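Local coordinates for putative oxidoreductase (Yersinia pestis, PDB 3KUX), which probably catalyses the NAD(P)-dependent oxidation or reduction of a substrate that has not been identified, at residues A[8-13]-A[31-36]; A[119-124]-A[321-326]; A[149-154]-A[239-244]; A[175-180]-A[213-218]. All coordinates share one frame; numbering follows the deposited sequence.

Interaction 1: A[8-13]-A[31-36]; sequences IKVGLL and PGLELA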
loop_
_atom_site.group_PDB
_atom_site.type_symbol
_atom_site.label_atom_id
_atom_site.label_comp_id
_atom_site.label_asym_id
_atom_site.label_seq_id
_atom_site.Cartn_x
_atom_site.Cartn_y
_atom_site.Cartn_z
ATOM N N ILE A 8 -3.223 3.009 23.027
ATOM C CA ILE A 8 -4.421 2.826 22.225
ATOM C C ILE A 8 -4.611 1.332 22.029
ATOM O O ILE A 8 -3.785 0.678 21.396
ATOM C CB ILE A 8 -4.267 3.489 20.841
ATOM C CG1 ILE A 8 -4.147 5.006 20.984
ATOM C CG2 ILE A 8 -5.432 3.123 19.934
ATOM C CD1 ILE A 8 -3.747 5.715 19.708
ATOM N N LYS A 9 -5.686 0.783 22.580
ATOM C CA LYS A 9 -5.919 -0.650 22.463
ATOM C C LYS A 9 -6.486 -0.987 21.088
ATOM O O LYS A 9 -7.413 -0.335 20.608
ATOM C CB LYS A 9 -6.831 -1.151 23.585
ATOM C CG LYS A 9 -6.311 -0.829 24.985
ATOM C CD LYS A 9 -7.067 -1.591 26.072
ATOM C CE LYS A 9 -6.646 -3.057 26.126
ATOM N NZ LYS A 9 -7.446 -3.853 27.099
ATOM N N VAL A 10 -5.916 -2.006 20.455
ATOM C CA VAL A 10 -6.260 -2.341 19.079
ATOM C C VAL A 10 -6.878 -3.731 18.945
ATOM O O VAL A 10 -6.488 -4.666 19.644
ATOM C CB VAL A 10 -5.018 -2.277 18.175
ATOM C CG1 VAL A 10 -5.405 -2.542 16.736
ATOM C CG2 VAL A 10 -4.331 -0.927 18.308
ATOM N N GLY A 11 -7.842 -3.855 18.038
ATOM C CA GLY A 11 -8.447 -5.146 17.717
ATOM C C GLY A 11 -8.167 -5.554 16.279
ATOM O O GLY A 11 -8.559 -4.863 15.338
ATOM N N LEU A 12 -7.475 -6.676 16.109
ATOM C CA LEU A 12 -7.145 -7.179 14.779
ATOM C C LEU A 12 -8.155 -8.239 14.350
ATOM O O LEU A 12 -8.578 -9.065 15.160
ATOM C CB LEU A 12 -5.731 -7.760 14.773
ATOM C CG LEU A 12 -5.204 -8.344 13.463
ATOM C CD1 LEU A 12 -5.171 -7.293 12.380
ATOM C CD2 LEU A 12 -3.818 -8.930 13.673
ATOM N N LEU A 13 -8.538 -8.217 13.078
ATOM C CA LEU A 13 -9.562 -9.128 12.574
ATOM C C LEU A 13 -8.986 -10.277 11.747
ATOM O O LEU A 13 -8.564 -10.087 10.604
ATOM C CB LEU A 13 -10.604 -8.356 11.758
ATOM C CG LEU A 13 -11.788 -7.772 12.535
ATOM C CD1 LEU A 13 -11.349 -7.157 13.849
ATOM C CD2 LEU A 13 -12.544 -6.764 11.685
ATOM N N PRO A 31 5.162 1.831 19.671
ATOM C CA PRO A 31 4.872 2.358 21.002
ATOM C C PRO A 31 3.592 3.179 20.958
ATOM O O PRO A 31 3.343 3.883 19.978
ATOM C CB PRO A 31 6.072 3.268 21.298
ATOM C CG PRO A 31 7.132 2.851 20.353
ATOM C CD PRO A 31 6.418 2.369 19.126
ATOM N N GLY A 32 2.782 3.078 22.005
ATOM C CA GLY A 32 1.503 3.769 22.035
ATOM C C GLY A 32 0.368 2.879 21.569
ATOM O O GLY A 32 -0.790 3.126 21.896
ATOM N N LEU A 33 0.696 1.843 20.802
ATOM C CA LEU A 33 -0.309 0.884 20.352
ATOM C C LEU A 33 -0.187 -0.448 21.093
ATOM O O LEU A 33 0.914 -0.972 21.283
ATOM C CB LEU A 33 -0.210 0.658 18.842
ATOM C CG LEU A 33 -0.496 1.841 17.913
ATOM C CD1 LEU A 33 -0.407 1.402 16.455
ATOM C CD2 LEU A 33 -1.858 2.449 18.206
ATOM N N GLU A 34 -1.329 -0.985 21.510
ATOM C CA GLU A 34 -1.383 -2.259 22.221
ATOM C C GLU A 34 -2.404 -3.185 21.566
ATOM O O GLU A 34 -3.608 -2.921 21.597
ATOM C CB GLU A 34 -1.738 -2.043 23.701
ATOM C CG GLU A 34 -2.154 -3.315 24.438
ATOM C CD GLU A 34 -2.552 -3.067 25.889
ATOM O OE1 GLU A 34 -1.779 -2.411 26.624
ATOM O OE2 GLU A 34 -3.634 -3.543 26.301
ATOM N N LEU A 35 -1.917 -4.265 20.964
ATOM C CA LEU A 35 -2.798 -5.239 20.335
ATOM C C LEU A 35 -3.588 -5.994 21.406
ATOM O O LEU A 35 -3.159 -7.042 21.898
ATOM C CB LEU A 35 -2.003 -6.203 19.450
ATOM C CG LEU A 35 -2.800 -7.289 18.726
ATOM C CD1 LEU A 35 -3.825 -6.679 17.787
ATOM C CD2 LEU A 35 -1.872 -8.222 17.971
ATOM N N ALA A 36 -4.741 -5.442 21.767
ATOM C CA ALA A 36 -5.576 -6.014 22.812
ATOM C C ALA A 36 -6.038 -7.425 22.462
ATOM O O ALA A 36 -5.871 -8.349 23.254
ATOM C CB ALA A 36 -6.771 -5.114 23.094
#
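The first beta-alpha-beta unit of the Rossmann domain brings I8, K9 and V10 alongside G32 to A36: strand 8-13 leads into helix 17-28, and strand 33-39 returns parallel to its start. I8 pairs with L33 and K9 with E34, and the axes of the short strands approach to 4.3 Å at 44°, a marked twist. I8 N donates to G32 O at 2.7 Å, I8 O accepts from E34 N at 3.0 Å, and V10 N reaches E34 O at 2.7 Å; the bond from A36 N to V10 O is weak. The intervening K9 and G11 bond instead to residues 69-72, on the other flank of the strand.

On one face L33 CD2 lies beside I8 CB at 3.7 Å, the two side chains running the same way, and L35 CD1 meets L12 CB at 3.7 Å. CG of L35 stands anti to its backbone N (chi1 180°), which carries CD1 over to L12. Helix 17-28 covers this face, I27 touching both V10 and L33. On the other face K9 and E34 also run side by side, but K9 NZ stays 3.9 Å from E34 OE2, a long salt bridge.

The contact thus illustrates a division of labour: backbone bonds set the pairing, aliphatic groups bury one face, and the stretched, partly exposed ion pair would add only modest electrostatic attraction.

Interaction 2: A[119-124]-A[321-326]; sequences LLLSVF and VPATEA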
loop_
_atom_site.group_PDB
_atom_site.type_symbol
_atom_site.label_atom_id
_atom_site.label_comp_id
_atom_site.label_asym_id
_atom_site.label_seq_id
_atom_site.Cartn_x
_atom_site.Cartn_y
_atom_site.Cartn_z
ATOM N N LEU A 119 -14.927 9.572 13.753
ATOM C CA LEU A 119 -13.957 8.493 13.897
ATOM C C LEU A 119 -12.926 8.551 12.773
ATOM O O LEU A 119 -13.191 9.105 11.708
ATOM C CB LEU A 119 -14.666 7.136 13.891
ATOM C CG LEU A 119 -15.705 6.907 14.990
ATOM C CD1 LEU A 119 -16.645 5.765 14.622
ATOM C CD2 LEU A 119 -15.026 6.651 16.329
ATOM N N LEU A 120 -11.750 7.984 13.012
ATOM C CA LEU A 120 -10.723 7.953 11.987
ATOM C C LEU A 120 -10.872 6.714 11.127
ATOM O O LEU A 120 -11.008 5.602 11.641
ATOM C CB LEU A 120 -9.321 8.010 12.596
ATOM C CG LEU A 120 -8.188 7.714 11.603
ATOM C CD1 LEU A 120 -6.959 8.575 11.866
ATOM C CD2 LEU A 120 -7.821 6.236 11.599
ATOM N N LEU A 121 -10.861 6.922 9.814
ATOM C CA LEU A 121 -10.891 5.833 8.852
ATOM C C LEU A 121 -9.691 5.984 7.923
ATOM O O LEU A 121 -9.467 7.063 7.368
ATOM C CB LEU A 121 -12.188 5.881 8.053
ATOM C CG LEU A 121 -12.355 4.836 6.953
ATOM C CD1 LEU A 121 -12.213 3.431 7.520
ATOM C CD2 LEU A 121 -13.697 5.019 6.269
ATOM N N SER A 122 -8.917 4.912 7.765
ATOM C CA SER A 122 -7.704 4.958 6.948
ATOM C C SER A 122 -7.437 3.628 6.243
ATOM O O SER A 122 -7.875 2.576 6.704
ATOM C CB SER A 122 -6.496 5.361 7.805
ATOM O OG SER A 122 -5.288 5.313 7.066
ATOM N N VAL A 123 -6.718 3.686 5.126
ATOM C CA VAL A 123 -6.382 2.491 4.356
ATOM C C VAL A 123 -4.875 2.222 4.367
ATOM O O VAL A 123 -4.063 3.147 4.428
ATOM C CB VAL A 123 -6.881 2.598 2.906
ATOM C CG1 VAL A 123 -6.518 1.344 2.112
ATOM C CG2 VAL A 123 -8.383 2.828 2.887
ATOM N N PHE A 124 -4.508 0.948 4.296
ATOM C CA PHE A 124 -3.126 0.537 4.476
ATOM C C PHE A 124 -2.323 0.580 3.178
ATOM O O PHE A 124 -1.985 -0.456 2.612
ATOM C CB PHE A 124 -3.089 -0.868 5.077
ATOM C CG PHE A 124 -1.722 -1.324 5.491
ATOM C CD1 PHE A 124 -1.006 -0.631 6.459
ATOM C CD2 PHE A 124 -1.162 -2.458 4.928
ATOM C CE1 PHE A 124 0.256 -1.054 6.850
ATOM C CE2 PHE A 124 0.097 -2.892 5.315
ATOM C CZ PHE A 124 0.809 -2.188 6.282
ATOM N N VAL A 321 -3.072 8.095 5.690
ATOM C CA VAL A 321 -3.717 7.775 4.423
ATOM C C VAL A 321 -5.228 7.902 4.571
ATOM O O VAL A 321 -5.904 6.961 4.997
ATOM C CB VAL A 321 -3.371 6.351 3.940
ATOM C CG1 VAL A 321 -4.203 5.988 2.731
ATOM C CG2 VAL A 321 -1.892 6.241 3.621
ATOM N N PRO A 322 -5.762 9.079 4.231
ATOM C CA PRO A 322 -7.190 9.334 4.284
ATOM C C PRO A 322 -7.953 8.432 3.321
ATOM O O PRO A 322 -7.449 8.098 2.244
ATOM C CB PRO A 322 -7.303 10.791 3.824
ATOM C CG PRO A 322 -5.951 11.378 4.055
ATOM C CD PRO A 322 -5.001 10.264 3.798
ATOM N N ALA A 323 -9.164 8.048 3.715
ATOM C CA ALA A 323 -10.055 7.293 2.846
ATOM C C ALA A 323 -10.165 8.007 1.509
ATOM O O ALA A 323 -10.096 7.381 0.454
ATOM C CB ALA A 323 -11.423 7.153 3.493
ATOM N N THR A 324 -10.333 9.325 1.567
ATOM C CA THR A 324 -10.365 10.169 0.377
ATOM C C THR A 324 -9.383 9.715 -0.697
ATOM O O THR A 324 -9.746 9.571 -1.867
ATOM C CB THR A 324 -10.048 11.633 0.737
ATOM O OG1 THR A 324 -11.264 12.314 1.063
ATOM C CG2 THR A 324 -9.369 12.350 -0.430
ATOM N N GLU A 325 -8.136 9.498 -0.289
ATOM C CA GLU A 325 -7.067 9.171 -1.223
ATOM C C GLU A 325 -7.155 7.731 -1.701
ATOM O O GLU A 325 -6.776 7.418 -2.833
ATOM C CB GLU A 325 -5.700 9.455 -0.589
ATOM C CG GLU A 325 -5.380 10.944 -0.485
ATOM C CD GLU A 325 -4.110 11.226 0.297
ATOM O OE1 GLU A 325 -3.663 10.341 1.057
ATOM O OE2 GLU A 325 -3.560 12.339 0.155
ATOM N N ALA A 326 -7.656 6.856 -0.836
ATOM C CA ALA A 326 -7.829 5.460 -1.200
ATOM C C ALA A 326 -8.906 5.364 -2.266
ATOM O O ALA A 326 -8.764 4.638 -3.248
ATOM C CB ALA A 326 -8.201 4.631 0.017
#
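V321 meets S122 and V123 through its backbone and its side chain together. Its carbonyl O accepts a hydrogen bond from S122 OG at 2.7 Å; the hydroxyl approaches well off the C=O direction, at 127°, and tilted from the carbonyl plane. V123 N adds a weak bond to the same oxygen at 3.4 Å, so two donors from consecutive residues converge on it. S122 OG stands anti to its backbone N (chi1 175°), where N319 OD1 and Y305 OH also lie within bonding distance of this buried hydroxyl; its single proton must be shared or chosen between the V321 and N319 oxygens. The valine side chain points at the strand, with CG1 lying against V123 O.

P322 turns its ring away from the strand and takes the N-cap position of helix 323-342, its carbonyl O receiving E325 N at 3.0 Å. A323 begins the helix and sets CB 4.2 Å from L121 CD2, an apolar touch on the side where L121 also rests on helix 104-116. E325 sends its carboxylate to a salt bridge with R128. One turn on, A326 directs CB at V123, where it meets CG2, the methyl beside the backbone N of the valine, at 3.4 Å.

Strand 121-123 is the last of the parallel sheet, and its outer flank is here closed by a chain arriving from the second family region. Such a return is consistent with the two-domain oxidoreductases of this family, in which a Rossmann domain and a C-terminal alpha/beta domain share an interface.

Interaction 3: A[149-154]-A[239-244]; sequences VYFESH and ARYIVH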
loop_
_atom_site.group_PDB
_atom_site.type_symbol
_atom_site.label_atom_id
_atom_site.label_comp_id
_atom_site.label_asym_id
_atom_site.label_seq_id
_atom_site.Cartn_x
_atom_site.Cartn_y
_atom_site.Cartn_z
ATOM N N VAL A 149 9.969 14.483 -16.517
ATOM C CA VAL A 149 9.085 14.292 -17.672
ATOM C C VAL A 149 8.634 12.846 -17.856
ATOM O O VAL A 149 7.750 12.574 -18.658
ATOM C CB VAL A 149 9.738 14.761 -18.994
ATOM C CG1 VAL A 149 10.134 16.221 -18.906
ATOM C CG2 VAL A 149 10.944 13.890 -19.339
ATOM N N TYR A 150 9.232 11.922 -17.113
ATOM C CA TYR A 150 8.942 10.507 -17.294
ATOM C C TYR A 150 9.112 9.738 -15.998
ATOM O O TYR A 150 10.111 9.906 -15.299
ATOM C CB TYR A 150 9.875 9.916 -18.356
ATOM C CG TYR A 150 9.531 8.505 -18.779
ATOM C CD1 TYR A 150 8.479 8.259 -19.658
ATOM C CD2 TYR A 150 10.262 7.416 -18.311
ATOM C CE1 TYR A 150 8.158 6.963 -20.052
ATOM C CE2 TYR A 150 9.952 6.118 -18.707
ATOM C CZ TYR A 150 8.901 5.904 -19.575
ATOM O OH TYR A 150 8.585 4.629 -19.966
ATOM N N PHE A 151 8.142 8.885 -15.683
ATOM C CA PHE A 151 8.234 8.030 -14.507
ATOM C C PHE A 151 7.780 6.609 -14.831
ATOM O O PHE A 151 6.639 6.388 -15.241
ATOM C CB PHE A 151 7.416 8.617 -13.357
ATOM C CG PHE A 151 7.388 7.757 -12.116
ATOM C CD1 PHE A 151 8.543 7.526 -11.383
ATOM C CD2 PHE A 151 6.196 7.203 -11.667
ATOM C CE1 PHE A 151 8.511 6.739 -10.232
ATOM C CE2 PHE A 151 6.151 6.416 -10.517
ATOM C CZ PHE A 151 7.308 6.185 -9.798
ATOM N N GLU A 152 8.680 5.650 -14.651
ATOM C CA GLU A 152 8.375 4.259 -14.949
ATOM C C GLU A 152 8.556 3.390 -13.711
ATOM O O GLU A 152 9.608 3.400 -13.076
ATOM C CB GLU A 152 9.243 3.753 -16.104
ATOM C CG GLU A 152 8.906 2.343 -16.571
ATOM C CD GLU A 152 9.479 2.027 -17.944
ATOM O OE1 GLU A 152 9.431 0.848 -18.356
ATOM O OE2 GLU A 152 9.971 2.958 -18.617
ATOM N N SER A 153 7.514 2.638 -13.377
ATOM C CA SER A 153 7.484 1.859 -12.150
ATOM C C SER A 153 7.017 0.436 -12.455
ATOM O O SER A 153 5.907 0.245 -12.956
ATOM C CB SER A 153 6.546 2.535 -11.144
ATOM O OG SER A 153 6.425 1.785 -9.950
ATOM N N HIS A 154 7.870 -0.552 -12.166
ATOM C CA HIS A 154 7.560 -1.964 -12.437
ATOM C C HIS A 154 7.511 -2.836 -11.179
ATOM O O HIS A 154 8.217 -2.582 -10.201
ATOM C CB HIS A 154 8.615 -2.588 -13.349
ATOM C CG HIS A 154 8.573 -2.111 -14.766
ATOM N ND1 HIS A 154 8.480 -2.977 -15.835
ATOM C CD2 HIS A 154 8.652 -0.868 -15.294
ATOM C CE1 HIS A 154 8.483 -2.284 -16.960
ATOM N NE2 HIS A 154 8.590 -1.003 -16.660
ATOM N N ALA A 239 14.248 -2.921 -13.900
ATOM C CA ALA A 239 14.298 -1.771 -12.988
ATOM C C ALA A 239 13.007 -1.618 -12.211
ATOM O O ALA A 239 11.930 -1.867 -12.745
ATOM C CB ALA A 239 14.592 -0.499 -13.753
ATOM N N ARG A 240 13.117 -1.210 -10.951
ATOM C CA ARG A 240 11.945 -0.882 -10.151
ATOM C C ARG A 240 11.430 0.481 -10.605
ATOM O O ARG A 240 10.263 0.620 -10.985
ATOM C CB ARG A 240 12.293 -0.873 -8.658
ATOM C CG ARG A 240 11.217 -0.283 -7.741
ATOM C CD ARG A 240 10.041 -1.238 -7.518
ATOM N NE ARG A 240 8.933 -0.556 -6.850
ATOM C CZ ARG A 240 7.904 0.009 -7.480
ATOM N NH1 ARG A 240 7.816 -0.033 -8.801
ATOM N NH2 ARG A 240 6.957 0.621 -6.785
ATOM N N TYR A 241 12.317 1.474 -10.585
ATOM C CA TYR A 241 12.001 2.813 -11.063
ATOM C C TYR A 241 12.953 3.250 -12.168
ATOM O O TYR A 241 14.156 2.980 -12.114
ATOM C CB TYR A 241 12.125 3.846 -9.942
ATOM C CG TYR A 241 11.122 3.753 -8.816
ATOM C CD1 TYR A 241 9.793 3.426 -9.056
ATOM C CD2 TYR A 241 11.500 4.047 -7.511
ATOM C CE1 TYR A 241 8.880 3.358 -8.019
ATOM C CE2 TYR A 241 10.595 3.988 -6.470
ATOM C CZ TYR A 241 9.289 3.644 -6.729
ATOM O OH TYR A 241 8.393 3.585 -5.692
ATOM N N ILE A 242 12.406 3.955 -13.151
ATOM C CA ILE A 242 13.191 4.668 -14.149
ATOM C C ILE A 242 12.614 6.075 -14.240
ATOM O O ILE A 242 11.444 6.247 -14.583
ATOM C CB ILE A 242 13.098 3.995 -15.526
ATOM C CG1 ILE A 242 13.808 2.640 -15.504
ATOM C CG2 ILE A 242 13.687 4.896 -16.606
ATOM C CD1 ILE A 242 13.532 1.791 -16.715
ATOM N N VAL A 243 13.418 7.081 -13.919
ATOM C CA VAL A 243 12.915 8.448 -13.857
ATOM C C VAL A 243 13.787 9.388 -14.678
ATOM O O VAL A 243 14.985 9.502 -14.430
ATOM C CB VAL A 243 12.867 8.949 -12.402
ATOM C CG1 VAL A 243 12.135 10.269 -12.316
ATOM C CG2 VAL A 243 12.207 7.917 -11.508
ATOM N N HIS A 244 13.189 10.063 -15.654
ATOM C CA HIS A 244 13.936 11.000 -16.491
ATOM C C HIS A 244 13.521 12.444 -16.243
ATOM O O HIS A 244 12.334 12.772 -16.242
ATOM C CB HIS A 244 13.777 10.670 -17.980
ATOM C CG HIS A 244 14.319 9.328 -18.369
ATOM N ND1 HIS A 244 15.587 8.908 -18.027
ATOM C CD2 HIS A 244 13.764 8.314 -19.077
ATOM C CE1 HIS A 244 15.786 7.689 -18.501
ATOM N NE2 HIS A 244 14.695 7.308 -19.142
#
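R240 runs CG anti to its backbone N and then bends at chi2 (76°), which folds the guanidinium back toward S153, whose OG is itself anti to the backbone N (chi1 177°). NH1 donates to S153 OG at 2.6 Å, the hydroxyl lying at the guanidinium edge but tilted somewhat out of its plane, and weakly to H154 O. Y241 CE1 lies over one face of the guanidinium, offset toward its rim, and F155 adds a cation-pi contact.

These groups lie beside an antiparallel pair in the C-terminal domain's mixed sheet. E152 and I242 form a hydrogen-bonded pair, with E152 N to I242 O at 2.8 Å and I242 N to E152 O at 2.9 Å. At one end V149 and Y150 both face H244, a classic beta bulge. Beneath helices 131-142 and 176-192, F151 CZ touches Y241 CE1 at 3.7 Å with ring planes oblique at 42°, while V243 CG2 sits at the edge of F151.

On the other face the extended E152 side chain takes a bond at each oxygen: Y150 OH donates to OE2 at 2.6 Å from above the carboxylate plane, and H154 NE2 to the anti lone pair of OE1 at 2.6 Å. H154 ND1 bonds to D156 OD2.

Held at both oxygens, the E152 carboxylate should be limited in rotation, while carboxylates at both nitrogens would tend to favour a doubly protonated H154.

Interaction 4: A[175-180]-A[213-218]; sequences GIWYDL and DYFHAV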
loop_
_atom_site.group_PDB
_atom_site.type_symbol
_atom_site.label_atom_id
_atom_site.label_comp_id
_atom_site.label_asym_id
_atom_site.label_seq_id
_atom_site.Cartn_x
_atom_site.Cartn_y
_atom_site.Cartn_z
ATOM N N GLY A 175 -6.503 -9.246 -11.912
ATOM C CA GLY A 175 -5.882 -10.316 -11.143
ATOM C C GLY A 175 -4.741 -9.729 -10.356
ATOM O O GLY A 175 -4.817 -9.614 -9.139
ATOM N N ILE A 176 -3.683 -9.343 -11.060
ATOM C CA ILE A 176 -2.568 -8.655 -10.436
ATOM C C ILE A 176 -2.757 -7.150 -10.575
ATOM O O ILE A 176 -2.069 -6.366 -9.928
ATOM C CB ILE A 176 -1.216 -9.078 -11.049
ATOM C CG1 ILE A 176 -1.069 -8.534 -12.471
ATOM C CG2 ILE A 176 -1.082 -10.589 -11.049
ATOM C CD1 ILE A 176 0.337 -8.646 -13.014
ATOM N N TRP A 177 -3.689 -6.755 -11.434
ATOM C CA TRP A 177 -4.043 -5.352 -11.560
ATOM C C TRP A 177 -4.757 -4.925 -10.283
ATOM O O TRP A 177 -4.548 -3.823 -9.788
ATOM C CB TRP A 177 -4.921 -5.127 -12.796
ATOM C CG TRP A 177 -5.543 -3.760 -12.885
ATOM C CD1 TRP A 177 -6.874 -3.461 -12.802
ATOM C CD2 TRP A 177 -4.862 -2.509 -13.076
ATOM N NE1 TRP A 177 -7.062 -2.105 -12.925
ATOM C CE2 TRP A 177 -5.845 -1.498 -13.099
ATOM C CE3 TRP A 177 -3.519 -2.146 -13.233
ATOM C CZ2 TRP A 177 -5.526 -0.153 -13.268
ATOM C CZ3 TRP A 177 -3.205 -0.810 -13.402
ATOM C CH2 TRP A 177 -4.203 0.170 -13.416
ATOM N N TYR A 178 -5.588 -5.816 -9.746
ATOM C CA TYR A 178 -6.259 -5.571 -8.477
ATOM C C TYR A 178 -5.297 -5.716 -7.305
ATOM O O TYR A 178 -5.451 -5.048 -6.281
ATOM C CB TYR A 178 -7.444 -6.517 -8.282
ATOM C CG TYR A 178 -8.680 -6.116 -9.047
ATOM C CD1 TYR A 178 -9.072 -4.788 -9.120
ATOM C CD2 TYR A 178 -9.469 -7.066 -9.678
ATOM C CE1 TYR A 178 -10.208 -4.415 -9.818
ATOM C CE2 TYR A 178 -10.606 -6.703 -10.379
ATOM C CZ TYR A 178 -10.971 -5.377 -10.446
ATOM O OH TYR A 178 -12.102 -5.009 -11.140
ATOM N N ASP A 179 -4.305 -6.587 -7.457
ATOM C CA ASP A 179 -3.369 -6.863 -6.372
ATOM C C ASP A 179 -2.223 -5.848 -6.274
ATOM O O ASP A 179 -1.823 -5.466 -5.180
ATOM C CB ASP A 179 -2.812 -8.280 -6.488
ATOM C CG ASP A 179 -2.000 -8.680 -5.274
ATOM O OD1 ASP A 179 -2.428 -8.360 -4.142
ATOM O OD2 ASP A 179 -0.936 -9.313 -5.446
ATOM N N LEU A 180 -1.705 -5.406 -7.412
ATOM C CA LEU A 180 -0.541 -4.528 -7.411
ATOM C C LEU A 180 -0.856 -3.128 -7.937
ATOM O O LEU A 180 -0.201 -2.154 -7.561
ATOM C CB LEU A 180 0.608 -5.166 -8.200
ATOM C CG LEU A 180 1.169 -6.460 -7.594
ATOM C CD1 LEU A 180 2.117 -7.169 -8.548
ATOM C CD2 LEU A 180 1.863 -6.166 -6.270
ATOM N N ASP A 213 -2.525 -11.548 -15.504
ATOM C CA ASP A 213 -1.166 -11.821 -15.051
ATOM C C ASP A 213 -0.187 -10.840 -15.680
ATOM O O ASP A 213 1.022 -11.053 -15.648
ATOM C CB ASP A 213 -0.758 -13.256 -15.394
ATOM C CG ASP A 213 -0.526 -13.459 -16.889
ATOM O OD1 ASP A 213 -0.241 -12.466 -17.590
ATOM O OD2 ASP A 213 -0.620 -14.614 -17.364
ATOM N N TYR A 214 -0.723 -9.766 -16.256
ATOM C CA TYR A 214 0.077 -8.752 -16.931
ATOM C C TYR A 214 -0.709 -7.452 -17.008
ATOM O O TYR A 214 -1.911 -7.465 -17.279
ATOM C CB TYR A 214 0.426 -9.221 -18.347
ATOM C CG TYR A 214 1.016 -8.150 -19.258
ATOM C CD1 TYR A 214 2.392 -8.013 -19.407
ATOM C CD2 TYR A 214 0.196 -7.293 -19.980
ATOM C CE1 TYR A 214 2.929 -7.046 -20.239
ATOM C CE2 TYR A 214 0.723 -6.326 -20.814
ATOM C CZ TYR A 214 2.089 -6.204 -20.941
ATOM O OH TYR A 214 2.619 -5.235 -21.775
ATOM N N PHE A 215 -0.043 -6.329 -16.765
ATOM C CA PHE A 215 -0.675 -5.031 -16.997
ATOM C C PHE A 215 0.334 -3.936 -17.289
ATOM O O PHE A 215 1.411 -3.893 -16.695
ATOM C CB PHE A 215 -1.610 -4.631 -15.845
ATOM C CG PHE A 215 -0.911 -4.071 -14.640
ATOM C CD1 PHE A 215 -0.314 -2.825 -14.683
ATOM C CD2 PHE A 215 -0.887 -4.777 -13.447
ATOM C CE1 PHE A 215 0.321 -2.300 -13.561
ATOM C CE2 PHE A 215 -0.254 -4.259 -12.322
ATOM C CZ PHE A 215 0.349 -3.019 -12.381
ATOM N N HIS A 216 -0.032 -3.056 -18.214
ATOM C CA HIS A 216 0.826 -1.959 -18.639
ATOM C C HIS A 216 -0.020 -0.692 -18.697
ATOM O O HIS A 216 -0.854 -0.535 -19.588
ATOM C CB HIS A 216 1.419 -2.286 -20.011
ATOM C CG HIS A 216 2.487 -1.341 -20.458
ATOM N ND1 HIS A 216 2.276 -0.387 -21.429
ATOM C CD2 HIS A 216 3.784 -1.218 -20.086
ATOM C CE1 HIS A 216 3.393 0.291 -21.628
ATOM N NE2 HIS A 216 4.323 -0.192 -20.824
ATOM N N ALA A 217 0.173 0.201 -17.729
ATOM C CA ALA A 217 -0.656 1.405 -17.623
ATOM C C ALA A 217 0.120 2.657 -17.962
ATOM O O ALA A 217 1.254 2.829 -17.523
ATOM C CB ALA A 217 -1.239 1.529 -16.231
ATOM N N VAL A 218 -0.502 3.537 -18.736
ATOM C CA VAL A 218 0.086 4.826 -19.058
ATOM C C VAL A 218 -0.797 5.951 -18.532
ATOM O O VAL A 218 -1.957 6.077 -18.930
ATOM C CB VAL A 218 0.252 4.997 -20.577
ATOM C CG1 VAL A 218 0.760 6.392 -20.904
ATOM C CG2 VAL A 218 1.184 3.933 -21.135
#
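F215 presents one face of its ring to W177, whose CE3 stands 3.5 Å above the plane near the ring centre, while I176 O and L180 CB lie at the phenyl edge. The indole offers its own six-membered edge in return, so the pair is T-shaped (edge-to-face), with centroids 4.9 Å apart and planes at 76°. F215 CG sits between its backbone N and carbonyl carbon (chi1 80°), a rotamer that extends the ring toward the helix. A217 CB then approaches W177 CZ3 at 4.2 Å.

This is how helix 176-192 is seated, near its N-terminal end, on the mixed sheet of the C-terminal alpha/beta domain: strand 214-221 contributes alternate residues F215 and A217 to the helix-bearing face. The I176 carbonyl at the phenyl edge also accepts L180 N, at 2.7 Å, within the helix. I176 itself reaches the start of the strand, laying CD1 against D213 C at 3.5 Å and CG1 against F215 CD2 at 3.9 Å. There D213 and Y214 both face G203 in a classic beta bulge, and the D213 carboxylate bonds L205 N, R206 N and S209 OG. W177 NE1 is satisfied by I333 O, from helix 323-342, which also packs I337 against the indole.

Overall arrangement
Interactions 1 and 2 belong to the parallel Rossmann sheet, their centres about 18 Å apart: the first joins strands 8-13 and 33-39, and the second involves strand 121-123 at one edge of the sheet. Interactions 3 and 4, with centres about 16 Å apart, lie on the mixed sheet of the C-terminal domain, and helix 176-192 touches both. Interaction 1 closes early in the chain; interaction 2 then spans residues 119 to 326, enclosing interaction 3, which in turn encloses interaction 4. About 37 Å separates the centres of interactions 1 and 3. Helix 323-342 begins in interaction 2 and later packs on W177 of interaction 4, linking the probable nucleotide-binding domain to its partner.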